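Local atomic coordinates of CHAD domain protein (Streptomyces chartreusis, PDB entry 6RN5), a protein that binds metal ions such as copper and probably polyphosphate through an all-helical CHAD (phosin) fold, its cellular role being unestablished. Residues 115-119 with 346-351; 306-310 with 362-368; 178-182 with 330-336; 238-243 with 280-284. All coordinates share one frame; numbering follows the deposited sequence.

The modelled chain has nine helices and no strand, and the four contacts gather in two pairs. Contacts 1 and 3, their centres about 15 Å apart, touch through Leu347 and Leu179 at the end of the molecule where copper binds and the second subunit packs. Contacts 2 and 4, about 12 Å apart between centres, touch where Trp366 and Phe362 meet Leu239 and Val243. Helix 338-366 serves contacts 1 and 2, and helix 305-331 serves contacts 2 and 3, so these two helices tie the pairs together. Along the chain contact 1 encloses contacts 3 and 4, while contact 2 crosses contact 1. Through contacts 1 and 3 the last two helices reach back to much earlier ones, whereas contacts 2 and 4 join helices near in sequence.

Contact 1: 115-119 with 346-351; sequences ALHRL and VLHADQ. With CU (copper (II) ion), chain B.
At the copper-bearing end of the helical CHAD fold, Arg118 of helix 82-120 grips Asp350 of helix 338-366 where the two segments run nearly at right angles, 104° between their directions. The grip is end-on and double: Arg118 NH1 gives a hydrogen bond to Asp350 OD1 of 2.9 Å, and Arg118 NH2 one to Asp350 OD2 of 2.7 Å, both on the syn side of the carboxylate. OD1 lies in the guanidinium plane, although the two flat groups are turned 36° apart. An arginine suits this exposed margin of the contact because a bend at chi3 (62°) lets its long chain curl round to the acid.

Beneath the ion pair, branched aliphatic chains fill the gap. Leu347 divides its methyls, CD1 meeting Ala115 CB at 3.6 Å and CD2 meeting Leu116 CD2 at 3.8 Å; alanine is small enough to admit the leucine. Leu119 brings CD1 to Val346 CG1 at 4.1 Å and lays its methyls beside the Asp350 carboxylate.

On the same helix His348 faces elsewhere, its NE2 binding copper with His262 and His271. Gln351 adds to the polar cluster: its NE2 donates a bent bond to the anti side of Asp350 OD2 at 2.8 Å.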
loop_
_atom_site.group_PDB
_atom_site.type_symbol
_atom_site.label_atom_id
_atom_site.label_comp_id
_atom_site.label_asym_id
_atom_site.label_seq_id
_atom_site.Cartn_x
_atom_site.Cartn_y
_atom_site.Cartn_z
ATOM N N ALA A 115 1.927 -13.903 0.400
ATOM C CA ALA A 115 1.636 -12.514 0.672
ATOM C C ALA A 115 0.986 -12.331 2.041
ATOM O O ALA A 115 1.343 -11.418 2.763
ATOM C CB ALA A 115 0.795 -11.912 -0.439
ATOM N N LEU A 116 0.062 -13.211 2.416
ATOM C CA LEU A 116 -0.573 -13.156 3.745
ATOM C C LEU A 116 0.386 -13.340 4.948
ATOM O O LEU A 116 0.192 -12.738 6.029
ATOM C CB LEU A 116 -1.661 -14.232 3.863
ATOM C CG LEU A 116 -3.021 -13.990 3.192
ATOM C CD1 LEU A 116 -3.795 -15.294 3.238
ATOM C CD2 LEU A 116 -3.822 -12.860 3.838
ATOM N N HIS A 117 1.341 -14.241 4.769
ATOM C CA HIS A 117 2.371 -14.508 5.761
ATOM C C HIS A 117 3.175 -13.233 5.941
ATOM O O HIS A 117 3.337 -12.750 7.063
ATOM C CB HIS A 117 3.298 -15.669 5.334
ATOM C CG HIS A 117 2.791 -17.043 5.695
ATOM N ND1 HIS A 117 2.249 -17.348 6.930
ATOM C CD2 HIS A 117 2.786 -18.206 4.990
ATOM C CE1 HIS A 117 1.907 -18.627 6.960
ATOM N NE2 HIS A 117 2.230 -19.173 5.798
ATOM N N ARG A 118 3.604 -12.670 4.819
ATOM C CA ARG A 118 4.310 -11.385 4.791
ATOM C C ARG A 118 3.511 -10.260 5.440
ATOM O O ARG A 118 4.004 -9.533 6.318
ATOM C CB ARG A 118 4.645 -11.043 3.346
ATOM C CG ARG A 118 5.162 -9.648 3.133
ATOM C CD ARG A 118 5.860 -9.516 1.796
ATOM N NE ARG A 118 4.991 -9.777 0.643
ATOM C CZ ARG A 118 3.994 -8.989 0.231
ATOM N NH1 ARG A 118 3.694 -7.858 0.883
ATOM N NH2 ARG A 118 3.293 -9.331 -0.854
ATOM N N LEU A 119 2.262 -10.116 5.034
ATOM C CA LEU A 119 1.422 -9.047 5.552
ATOM C C LEU A 119 1.027 -9.214 7.039
ATOM O O LEU A 119 0.514 -8.267 7.670
ATOM C CB LEU A 119 0.147 -8.947 4.719
ATOM C CG LEU A 119 0.364 -8.534 3.281
ATOM C CD1 LEU A 119 -0.848 -8.916 2.431
ATOM C CD2 LEU A 119 0.660 -7.048 3.225
ATOM N N VAL A 346 -6.842 -6.228 2.524
ATOM C CA VAL A 346 -5.444 -5.894 2.593
ATOM C C VAL A 346 -4.682 -6.604 1.481
ATOM O O VAL A 346 -3.837 -6.027 0.789
ATOM C CB VAL A 346 -4.847 -6.333 3.956
ATOM C CG1 VAL A 346 -3.370 -6.056 4.025
ATOM C CG2 VAL A 346 -5.505 -5.568 5.099
ATOM N N LEU A 347 -4.996 -7.881 1.329
ATOM C CA LEU A 347 -4.362 -8.725 0.324
ATOM C C LEU A 347 -4.643 -8.292 -1.120
ATOM O O LEU A 347 -3.774 -8.319 -1.957
ATOM C CB LEU A 347 -4.829 -10.142 0.556
ATOM C CG LEU A 347 -4.268 -11.249 -0.274
ATOM C CD1 LEU A 347 -2.756 -11.279 -0.115
ATOM C CD2 LEU A 347 -4.923 -12.525 0.240
ATOM N N HIS A 348 -5.870 -7.908 -1.411
ATOM C CA HIS A 348 -6.182 -7.302 -2.698
ATOM C C HIS A 348 -5.373 -6.048 -2.933
ATOM O O HIS A 348 -4.844 -5.859 -4.024
ATOM C CB HIS A 348 -7.679 -6.990 -2.803
ATOM C CG HIS A 348 -8.044 -6.166 -4.003
ATOM N ND1 HIS A 348 -8.077 -4.788 -3.970
ATOM C CD2 HIS A 348 -8.379 -6.527 -5.270
ATOM C CE1 HIS A 348 -8.435 -4.339 -5.171
ATOM N NE2 HIS A 348 -8.611 -5.379 -5.977
ATOM N N ALA A 349 -5.249 -5.204 -1.913
ATOM C CA ALA A 349 -4.516 -3.967 -2.032
ATOM C C ALA A 349 -3.027 -4.228 -2.266
ATOM O O ALA A 349 -2.394 -3.642 -3.176
ATOM C CB ALA A 349 -4.715 -3.125 -0.769
ATOM N N ASP A 350 -2.473 -5.121 -1.455
ATOM C CA ASP A 350 -1.124 -5.585 -1.655
ATOM C C ASP A 350 -0.832 -6.017 -3.099
ATOM O O ASP A 350 0.178 -5.610 -3.703
ATOM C CB ASP A 350 -0.850 -6.788 -0.722
ATOM C CG ASP A 350 0.572 -7.251 -0.817
ATOM O OD1 ASP A 350 1.428 -6.504 -0.303
ATOM O OD2 ASP A 350 0.825 -8.326 -1.406
ATOM N N GLN A 351 -1.707 -6.841 -3.662
ATOM C CA GLN A 351 -1.454 -7.369 -4.999
ATOM C C GLN A 351 -1.658 -6.263 -6.044
ATOM O O GLN A 351 -0.973 -6.244 -7.053
ATOM C CB GLN A 351 -2.314 -8.617 -5.269
ATOM C CG GLN A 351 -1.961 -9.763 -4.309
ATOM C CD GLN A 351 -0.556 -10.252 -4.557
ATOM O OE1 GLN A 351 -0.262 -10.738 -5.663
ATOM N NE2 GLN A 351 0.344 -10.050 -3.570
HETATM CU CU CU B . -9.537 -5.051 -7.765
HETATM O O HOH W 1 3.265 -10.911 -3.610
#

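Contact 2: 306-310 with 362-368; sequences RLLSA and FQQAWQK
Arg306, on helix 305-331, carries the polar part of the contact with Trp366, in the last turn of helix 338-366; these consecutive helices of the CHAD bundle run almost antiparallel here. With CG anti to the backbone N (chi1 167°), the arginine chain extends toward the end of the other helix. Its NE donates to Trp366 O at 3.1 Å in a fairly straight bond (164°). The carbonyl oxygen lies in the guanidinium plane, yet the nitrogen stands above the plane of the carbonyl. NH2 adds a weak second bond to the same oxygen.

The same guanidinium makes a cation-pi contact. Tilted 36° to the indole, it brings NH2 over the ring centre, with CZ 4.6 Å from the centroid of the six-membered ring. Arginine fits this place because its several N-H groups can serve a carbonyl and a ring at once.

Van der Waals contacts make up the rest. The apolar ones are Ala310 CB on Phe362 CE1 at 3.8 Å and Leu307 CD2 on Trp366 CZ3 at 4.1 Å. Ala310 O lies at the phenyl edge, and Ala365 CB touches Ser309 OG at 3.6 Å. The small alanines allow the helices to come close, 8.6 Å between segment axes. Phe362 and Trp366 also pack on helix 229-244.

Since Trp366 presents both carbonyl and indole to one cation, Arg306 would tend to hold its ring and backbone together, and the partial negative charge of the helix's C-terminal turn would probably strengthen this.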
loop_
_atom_site.group_PDB
_atom_site.type_symbol
_atom_site.label_atom_id
_atom_site.label_comp_id
_atom_site.label_asym_id
_atom_site.label_seq_id
_atom_site.Cartn_x
_atom_site.Cartn_y
_atom_site.Cartn_z
ATOM N N ARG A 306 17.486 -7.539 -21.347
ATOM C CA ARG A 306 16.503 -6.484 -21.243
ATOM C C ARG A 306 15.105 -6.992 -21.571
ATOM O O ARG A 306 14.172 -6.705 -20.821
ATOM C CB ARG A 306 16.855 -5.295 -22.130
ATOM C CG ARG A 306 15.696 -4.311 -22.275
ATOM C CD ARG A 306 16.157 -3.012 -22.895
ATOM N NE ARG A 306 15.137 -2.348 -23.689
ATOM C CZ ARG A 306 14.650 -2.800 -24.848
ATOM N NH1 ARG A 306 15.050 -3.967 -25.382
ATOM N NH2 ARG A 306 13.727 -2.077 -25.473
ATOM N N LEU A 307 14.953 -7.760 -22.654
ATOM C CA LEU A 307 13.633 -8.284 -23.028
ATOM C C LEU A 307 13.175 -9.316 -22.041
ATOM O O LEU A 307 11.997 -9.409 -21.751
ATOM C CB LEU A 307 13.587 -8.947 -24.406
ATOM C CG LEU A 307 13.655 -8.055 -25.635
ATOM C CD1 LEU A 307 13.299 -8.889 -26.877
ATOM C CD2 LEU A 307 12.790 -6.802 -25.496
ATOM N N LEU A 308 14.093 -10.112 -21.521
ATOM C CA LEU A 308 13.687 -11.067 -20.498
ATOM C C LEU A 308 13.269 -10.364 -19.230
ATOM O O LEU A 308 12.289 -10.756 -18.645
ATOM C CB LEU A 308 14.760 -12.127 -20.270
ATOM C CG LEU A 308 14.917 -12.954 -21.578
ATOM C CD1 LEU A 308 16.250 -13.708 -21.606
ATOM C CD2 LEU A 308 13.745 -13.899 -21.868
ATOM N N SER A 309 13.957 -9.297 -18.831
ATOM C CA SER A 309 13.510 -8.550 -17.686
ATOM C C SER A 309 12.121 -7.907 -17.921
ATOM O O SER A 309 11.262 -7.926 -17.046
ATOM C CB SER A 309 14.513 -7.468 -17.321
ATOM O OG SER A 309 14.004 -6.718 -16.203
ATOM N N ALA A 310 11.888 -7.345 -19.097
ATOM C CA ALA A 310 10.576 -6.736 -19.395
ATOM C C ALA A 310 9.501 -7.773 -19.304
ATOM O O ALA A 310 8.422 -7.531 -18.760
ATOM C CB ALA A 310 10.558 -6.121 -20.782
ATOM N N PHE A 362 8.702 -2.814 -15.494
ATOM C CA PHE A 362 8.698 -2.975 -16.933
ATOM C C PHE A 362 9.265 -1.714 -17.567
ATOM O O PHE A 362 10.146 -1.774 -18.423
ATOM C CB PHE A 362 7.293 -3.179 -17.482
ATOM C CG PHE A 362 7.217 -3.062 -18.976
ATOM C CD1 PHE A 362 7.503 -4.153 -19.793
ATOM C CD2 PHE A 362 6.875 -1.840 -19.584
ATOM C CE1 PHE A 362 7.462 -4.032 -21.185
ATOM C CE2 PHE A 362 6.788 -1.728 -20.980
ATOM C CZ PHE A 362 7.096 -2.813 -21.778
ATOM N N GLN A 363 8.721 -0.579 -17.158
ATOM C CA GLN A 363 9.169 0.720 -17.664
ATOM C C GLN A 363 10.681 0.962 -17.544
ATOM O O GLN A 363 11.305 1.398 -18.489
ATOM C CB GLN A 363 8.427 1.841 -16.964
ATOM C CG GLN A 363 8.507 3.163 -17.709
ATOM C CD GLN A 363 7.947 4.310 -16.889
ATOM O OE1 GLN A 363 6.825 4.763 -17.125
ATOM N NE2 GLN A 363 8.712 4.763 -15.903
ATOM N N GLN A 364 11.269 0.647 -16.404
ATOM C CA GLN A 364 12.708 0.808 -16.219
ATOM C C GLN A 364 13.490 -0.121 -17.113
ATOM O O GLN A 364 14.520 0.268 -17.667
ATOM C CB GLN A 364 13.114 0.539 -14.765
ATOM C CG GLN A 364 12.371 1.390 -13.757
ATOM C CD GLN A 364 12.544 2.845 -14.023
ATOM O OE1 GLN A 364 11.609 3.531 -14.457
ATOM N NE2 GLN A 364 13.758 3.333 -13.803
ATOM N N ALA A 365 13.026 -1.358 -17.221
ATOM C CA ALA A 365 13.658 -2.324 -18.086
ATOM C C ALA A 365 13.530 -1.924 -19.558
ATOM O O ALA A 365 14.475 -2.088 -20.349
ATOM C CB ALA A 365 13.057 -3.690 -17.872
ATOM N N TRP A 366 12.355 -1.429 -19.945
ATOM C CA TRP A 366 12.115 -1.125 -21.361
ATOM C C TRP A 366 12.901 0.117 -21.754
ATOM O O TRP A 366 13.517 0.120 -22.817
ATOM C CB TRP A 366 10.648 -0.908 -21.648
ATOM C CG TRP A 366 10.394 -0.672 -23.052
ATOM C CD1 TRP A 366 10.267 0.530 -23.658
ATOM C CD2 TRP A 366 10.263 -1.655 -24.065
ATOM N NE1 TRP A 366 10.033 0.364 -24.986
ATOM C CE2 TRP A 366 10.022 -0.968 -25.273
ATOM C CE3 TRP A 366 10.278 -3.058 -24.068
ATOM C CZ2 TRP A 366 9.818 -1.616 -26.468
ATOM C CZ3 TRP A 366 10.093 -3.713 -25.271
ATOM C CH2 TRP A 366 9.851 -2.980 -26.463
ATOM N N GLN A 367 12.901 1.143 -20.894
ATOM C CA GLN A 367 13.710 2.356 -21.127
ATOM C C GLN A 367 15.169 2.214 -20.694
ATOM O O GLN A 367 15.935 3.171 -20.806
ATOM C CB GLN A 367 13.124 3.559 -20.406
ATOM C CG GLN A 367 11.883 4.108 -21.078
ATOM C CD GLN A 367 11.263 5.270 -20.310
ATOM O OE1 GLN A 367 11.419 5.380 -19.092
ATOM N NE2 GLN A 367 10.564 6.146 -21.024
ATOM N N LYS A 368 15.546 1.051 -20.173
ATOM C CA LYS A 368 16.917 0.789 -19.782
ATOM C C LYS A 368 17.321 1.751 -18.661
ATOM O O LYS A 368 18.487 2.133 -18.543
ATOM C CB LYS A 368 17.841 0.912 -21.005
ATOM C CG LYS A 368 17.149 0.579 -22.330
ATOM C CD LYS A 368 17.952 -0.395 -23.157
ATOM C CE LYS A 368 19.203 0.236 -23.732
ATOM N NZ LYS A 368 19.602 -0.562 -24.918
#

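Contact 3: 178-182 with 330-336; sequences LLDRQ and AARTPRI
Leu179 of helix 170-198 and Ala330 of helix 305-331 stand opposite each other, 7.0 Å between their CA atoms, just before the chain leaves the second helix and enters a type II beta turn from Thr333 to Ile336. Ala330 offers only a methyl, which suits a place where two larger side chains converge: Leu179 CD2 comes to Ala330 CB at 3.6 Å, and Gln182 OE1 lies against the same carbon at an equal 3.6 Å. Leu178 sends CD2 between the helix end and the turn, touching Ile336 CG2 at 3.9 Å, the two side chains crossing at about a right angle.

In the CHAD helical bundle this is where the connection to helix 338-366 begins, and Leu344 of that helix packs on both Leu179 and Ala330. Ile336 in turn meets Pro338 of the second subunit.

Threonine suits the polar link because Thr333 OG1 both accepts and donates. Gln182, extended beyond CG, donates from NE2 to Thr333 OG1 at 2.8 Å, the hydroxyl lying in the amide plane. With its hydroxyl beside its own backbone N (chi1 -57°), Thr333 OG1 donates a hydrogen bond to Ala330 O at 2.7 Å. Thr333 N bonds to that oxygen from the same face of the carbonyl plane, at 3.0 Å.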
loop_
_atom_site.group_PDB
_atom_site.type_symbol
_atom_site.label_atom_id
_atom_site.label_comp_id
_atom_site.label_asym_id
_atom_site.label_seq_id
_atom_site.Cartn_x
_atom_site.Cartn_y
_atom_site.Cartn_z
ATOM N N LEU A 178 -9.529 -20.175 3.541
ATOM C CA LEU A 178 -10.578 -19.960 2.537
ATOM C C LEU A 178 -10.016 -20.056 1.101
ATOM O O LEU A 178 -10.527 -20.772 0.272
ATOM C CB LEU A 178 -11.243 -18.610 2.776
ATOM C CG LEU A 178 -12.358 -18.235 1.811
ATOM C CD1 LEU A 178 -13.534 -19.177 1.986
ATOM C CD2 LEU A 178 -12.775 -16.792 2.055
ATOM N N LEU A 179 -8.942 -19.340 0.838
ATOM C CA LEU A 179 -8.303 -19.365 -0.461
ATOM C C LEU A 179 -7.690 -20.741 -0.780
ATOM O O LEU A 179 -7.733 -21.220 -1.914
ATOM C CB LEU A 179 -7.235 -18.274 -0.519
ATOM C CG LEU A 179 -7.794 -16.843 -0.496
ATOM C CD1 LEU A 179 -6.699 -15.869 -0.160
ATOM C CD2 LEU A 179 -8.420 -16.441 -1.827
ATOM N N ASP A 180 -7.067 -21.363 0.203
ATOM C CA ASP A 180 -6.585 -22.716 0.012
ATOM C C ASP A 180 -7.711 -23.669 -0.446
ATOM O O ASP A 180 -7.554 -24.411 -1.412
ATOM C CB ASP A 180 -5.951 -23.194 1.316
ATOM C CG ASP A 180 -5.272 -24.541 1.195
ATOM O OD1 ASP A 180 -5.350 -25.212 0.171
ATOM O OD2 ASP A 180 -4.649 -24.942 2.163
ATOM N N ARG A 181 -8.862 -23.617 0.228
ATOM C CA ARG A 181 -10.016 -24.398 -0.181
ATOM C C ARG A 181 -10.482 -24.034 -1.584
ATOM O O ARG A 181 -10.605 -24.899 -2.436
ATOM C CB ARG A 181 -11.186 -24.240 0.822
ATOM C CG ARG A 181 -12.419 -25.078 0.483
ATOM C CD ARG A 181 -13.573 -24.944 1.492
ATOM N NE ARG A 181 -14.871 -24.862 0.783
ATOM C CZ ARG A 181 -15.657 -25.890 0.396
ATOM N NH1 ARG A 181 -15.323 -27.160 0.666
ATOM N NH2 ARG A 181 -16.810 -25.636 -0.270
ATOM N N GLN A 182 -10.736 -22.762 -1.830
ATOM C CA GLN A 182 -11.265 -22.336 -3.115
ATOM C C GLN A 182 -10.355 -22.599 -4.325
ATOM O O GLN A 182 -10.777 -23.107 -5.345
ATOM C CB GLN A 182 -11.655 -20.871 -3.047
ATOM C CG GLN A 182 -12.914 -20.641 -2.192
ATOM C CD GLN A 182 -13.350 -19.178 -2.208
ATOM O OE1 GLN A 182 -12.663 -18.296 -2.803
ATOM N NE2 GLN A 182 -14.491 -18.898 -1.555
ATOM N N ALA A 330 -12.983 -13.791 -3.328
ATOM C CA ALA A 330 -13.127 -14.529 -2.109
ATOM C C ALA A 330 -13.841 -13.722 -0.997
ATOM O O ALA A 330 -14.555 -14.271 -0.188
ATOM C CB ALA A 330 -11.742 -14.972 -1.611
ATOM N N ALA A 331 -13.636 -12.429 -0.972
ATOM C CA ALA A 331 -14.294 -11.555 -0.010
ATOM C C ALA A 331 -15.810 -11.480 -0.192
ATOM O O ALA A 331 -16.503 -11.067 0.728
ATOM C CB ALA A 331 -13.700 -10.147 -0.112
ATOM N N ARG A 332 -16.309 -11.901 -1.358
ATOM C CA ARG A 332 -17.744 -11.991 -1.571
ATOM C C ARG A 332 -18.339 -13.355 -1.211
ATOM O O ARG A 332 -19.509 -13.553 -1.380
ATOM C CB ARG A 332 -18.068 -11.727 -3.017
ATOM C CG ARG A 332 -17.394 -10.517 -3.591
ATOM C CD ARG A 332 -17.985 -10.171 -4.953
ATOM N NE ARG A 332 -18.887 -9.013 -4.838
ATOM C CZ ARG A 332 -20.214 -9.061 -4.684
ATOM N NH1 ARG A 332 -20.898 -7.927 -4.563
ATOM N NH2 ARG A 332 -20.878 -10.219 -4.660
ATOM N N THR A 333 -17.539 -14.303 -0.749
ATOM C CA THR A 333 -18.043 -15.597 -0.348
ATOM C C THR A 333 -19.053 -15.399 0.804
ATOM O O THR A 333 -18.769 -14.648 1.734
ATOM C CB THR A 333 -16.893 -16.444 0.196
ATOM O OG1 THR A 333 -15.884 -16.536 -0.800
ATOM C CG2 THR A 333 -17.341 -17.858 0.612
ATOM N N PRO A 334 -20.237 -16.044 0.740
ATOM C CA PRO A 334 -21.235 -15.749 1.785
ATOM C C PRO A 334 -20.816 -16.341 3.123
ATOM O O PRO A 334 -20.040 -17.302 3.161
ATOM C CB PRO A 334 -22.507 -16.371 1.254
ATOM C CG PRO A 334 -22.079 -17.387 0.254
ATOM C CD PRO A 334 -20.711 -17.010 -0.261
ATOM N N ARG A 335 -21.270 -15.710 4.202
ATOM C CA ARG A 335 -21.003 -16.142 5.587
ATOM C C ARG A 335 -19.533 -16.038 6.050
ATOM O O ARG A 335 -19.171 -16.599 7.047
ATOM C CB ARG A 335 -21.552 -17.567 5.849
ATOM C CG ARG A 335 -23.099 -17.687 5.879
ATOM C CD ARG A 335 -23.532 -19.111 6.291
ATOM N NE ARG A 335 -22.841 -20.005 5.380
ATOM C CZ ARG A 335 -21.825 -20.827 5.653
ATOM N NH1 ARG A 335 -21.390 -21.024 6.906
ATOM N NH2 ARG A 335 -21.284 -21.511 4.631
ATOM N N ILE A 336 -18.668 -15.287 5.390
ATOM C CA ILE A 336 -17.355 -15.162 5.984
ATOM C C ILE A 336 -17.409 -14.127 7.073
ATOM O O ILE A 336 -18.218 -13.208 7.027
ATOM C CB ILE A 336 -16.244 -14.835 4.973
ATOM C CG1 ILE A 336 -16.556 -13.529 4.199
ATOM C CG2 ILE A 336 -16.046 -16.057 4.078
ATOM C CD1 ILE A 336 -15.426 -13.102 3.287
#

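Contact 4: 238-243 with 280-284; sequences RLTDAV and VRLLL. With SO4 (sulfate ion), chain F.
Arg238 meets Leu283 at one edge of a nearly antiparallel helix pair in the CHAD bundle, helix 229-244 against helix 274-295, whose segments lie 156° apart in direction and 9.1 Å between axes. No hydrogen bond joins them; the fit rests on aliphatic side chains. Of its side chain Arg238 brings CB, 4.2 Å from Leu283 CD2, which lets its charged end stay at the surface, and its backbone O also meets Leu283 CD1.

Leu239, buried, follows. With its CG anti to the backbone N (chi1 167°), the side chain runs alongside Leu284, both pointing the same way, and Leu239 CD2 touches Leu284 CD1 at 3.7 Å. The same CD2 methyl also meets Trp366 of helix 338-366. Its other methyl, CD1, rests 4.0 Å from Leu283 CB and also approaches Val280. A leucine fits here because its two branches reach several neighbours at once.

One turn later Ala242 offers a single methyl where a small residue suits the close approach of Leu283 and Val280: Ala242 CB is 3.4 Å from Leu283 CD1, tighter than usual for carbons, and 3.7 Å from Val280 CG2. Val243 then turns CG2 to Val280 CG1 at 3.9 Å, the two side chains crossing at about a right angle, while Phe362 and Trp366 press on Val243 from helix 338-366.

Arg281 points from the pair toward a sulfate, probably from the crystallisation liquor; with Arg318 close by, this is consistent with an anion-binding surface. Arg281 NH2 donates to both O2 and O3 of the sulfate, each at 3.2 Å.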
loop_
_atom_site.group_PDB
_atom_site.type_symbol
_atom_site.label_atom_id
_atom_site.label_comp_id
_atom_site.label_asym_id
_atom_site.label_seq_id
_atom_site.Cartn_x
_atom_site.Cartn_y
_atom_site.Cartn_z
ATOM N N ARG A 238 4.707 -3.703 -33.820
ATOM C CA ARG A 238 3.419 -3.791 -33.071
ATOM C C ARG A 238 3.632 -3.677 -31.547
ATOM O O ARG A 238 2.891 -2.951 -30.843
ATOM C CB ARG A 238 2.664 -5.043 -33.456
ATOM C CG ARG A 238 2.108 -4.966 -34.834
ATOM C CD ARG A 238 1.312 -6.199 -35.150
ATOM N NE ARG A 238 2.056 -7.449 -35.295
ATOM C CZ ARG A 238 2.537 -7.932 -36.459
ATOM N NH1 ARG A 238 2.467 -7.213 -37.582
ATOM N NH2 ARG A 238 3.119 -9.130 -36.515
ATOM N N LEU A 239 4.703 -4.306 -31.052
ATOM C CA LEU A 239 5.057 -4.223 -29.628
ATOM C C LEU A 239 5.447 -2.758 -29.226
ATOM O O LEU A 239 4.900 -2.160 -28.303
ATOM C CB LEU A 239 6.233 -5.186 -29.363
ATOM C CG LEU A 239 6.939 -5.020 -28.003
ATOM C CD1 LEU A 239 5.900 -5.250 -26.885
ATOM C CD2 LEU A 239 8.124 -5.972 -27.837
ATOM N N THR A 240 6.421 -2.199 -29.931
ATOM C CA THR A 240 6.949 -0.882 -29.604
ATOM C C THR A 240 5.854 0.206 -29.739
ATOM O O THR A 240 5.815 1.133 -28.937
ATOM C CB THR A 240 8.185 -0.553 -30.470
ATOM O OG1 THR A 240 7.822 -0.577 -31.848
ATOM C CG2 THR A 240 9.301 -1.592 -30.283
ATOM N N ASP A 241 4.956 0.094 -30.720
ATOM C CA ASP A 241 3.863 1.064 -30.821
ATOM C C ASP A 241 2.902 0.932 -29.635
ATOM O O ASP A 241 2.409 1.940 -29.132
ATOM C CB ASP A 241 3.063 0.871 -32.087
ATOM C CG ASP A 241 3.882 1.131 -33.336
ATOM O OD1 ASP A 241 4.981 1.740 -33.278
ATOM O OD2 ASP A 241 3.457 0.645 -34.381
ATOM N N ALA A 242 2.634 -0.303 -29.205
ATOM C CA ALA A 242 1.769 -0.510 -28.044
ATOM C C ALA A 242 2.385 0.007 -26.762
ATOM O O ALA A 242 1.700 0.624 -25.942
ATOM C CB ALA A 242 1.368 -1.982 -27.901
ATOM N N VAL A 243 3.679 -0.230 -26.593
ATOM C CA VAL A 243 4.349 0.308 -25.450
ATOM C C VAL A 243 4.272 1.856 -25.422
ATOM O O VAL A 243 3.911 2.444 -24.378
ATOM C CB VAL A 243 5.798 -0.162 -25.385
ATOM C CG1 VAL A 243 6.561 0.647 -24.329
ATOM C CG2 VAL A 243 5.833 -1.681 -25.091
ATOM N N VAL A 280 0.299 -5.756 -24.210
ATOM C CA VAL A 280 1.724 -5.663 -24.363
ATOM C C VAL A 280 2.451 -6.954 -23.944
ATOM O O VAL A 280 3.387 -7.360 -24.620
ATOM C CB VAL A 280 2.254 -4.415 -23.654
ATOM C CG1 VAL A 280 3.749 -4.468 -23.401
ATOM C CG2 VAL A 280 1.894 -3.192 -24.495
ATOM N N ARG A 281 2.010 -7.610 -22.882
ATOM C CA ARG A 281 2.611 -8.905 -22.474
ATOM C C ARG A 281 2.529 -9.874 -23.649
ATOM O O ARG A 281 3.483 -10.528 -24.001
ATOM C CB ARG A 281 1.845 -9.529 -21.312
ATOM C CG ARG A 281 2.480 -10.780 -20.719
ATOM C CD ARG A 281 1.688 -11.315 -19.526
ATOM N NE ARG A 281 2.021 -12.703 -19.303
ATOM C CZ ARG A 281 1.385 -13.707 -19.893
ATOM N NH1 ARG A 281 0.347 -13.482 -20.684
ATOM N NH2 ARG A 281 1.765 -14.945 -19.667
ATOM N N LEU A 282 1.372 -9.976 -24.275
ATOM C CA LEU A 282 1.264 -10.888 -25.431
ATOM C C LEU A 282 2.114 -10.460 -26.632
ATOM O O LEU A 282 2.681 -11.321 -27.292
ATOM C CB LEU A 282 -0.188 -11.100 -25.872
ATOM C CG LEU A 282 -1.113 -11.686 -24.809
ATOM C CD1 LEU A 282 -2.552 -11.634 -25.287
ATOM C CD2 LEU A 282 -0.750 -13.110 -24.414
ATOM N N LEU A 283 2.191 -9.146 -26.905
ATOM C CA LEU A 283 2.922 -8.661 -28.069
ATOM C C LEU A 283 4.434 -8.939 -27.835
ATOM O O LEU A 283 5.187 -9.227 -28.752
ATOM C CB LEU A 283 2.670 -7.172 -28.309
ATOM C CG LEU A 283 1.276 -6.795 -28.838
ATOM C CD1 LEU A 283 0.964 -5.310 -28.681
ATOM C CD2 LEU A 283 1.062 -7.200 -30.288
ATOM N N LEU A 284 4.855 -8.833 -26.605
ATOM C CA LEU A 284 6.266 -9.052 -26.289
ATOM C C LEU A 284 6.627 -10.511 -26.535
ATOM O O LEU A 284 7.654 -10.836 -27.119
ATOM C CB LEU A 284 6.576 -8.590 -24.869
ATOM C CG LEU A 284 7.955 -9.038 -24.378
ATOM C CD1 LEU A 284 9.027 -8.474 -25.267
ATOM C CD2 LEU A 284 8.160 -8.551 -22.959
HETATM S S SO4 F . -0.214 -18.014 -20.683
HETATM O O1 SO4 F . -0.208 -19.003 -21.802
HETATM O O2 SO4 F . 1.096 -18.025 -20.021
HETATM O O3 SO4 F . -0.515 -16.608 -21.166
HETATM O O4 SO4 F . -1.208 -18.503 -19.701
#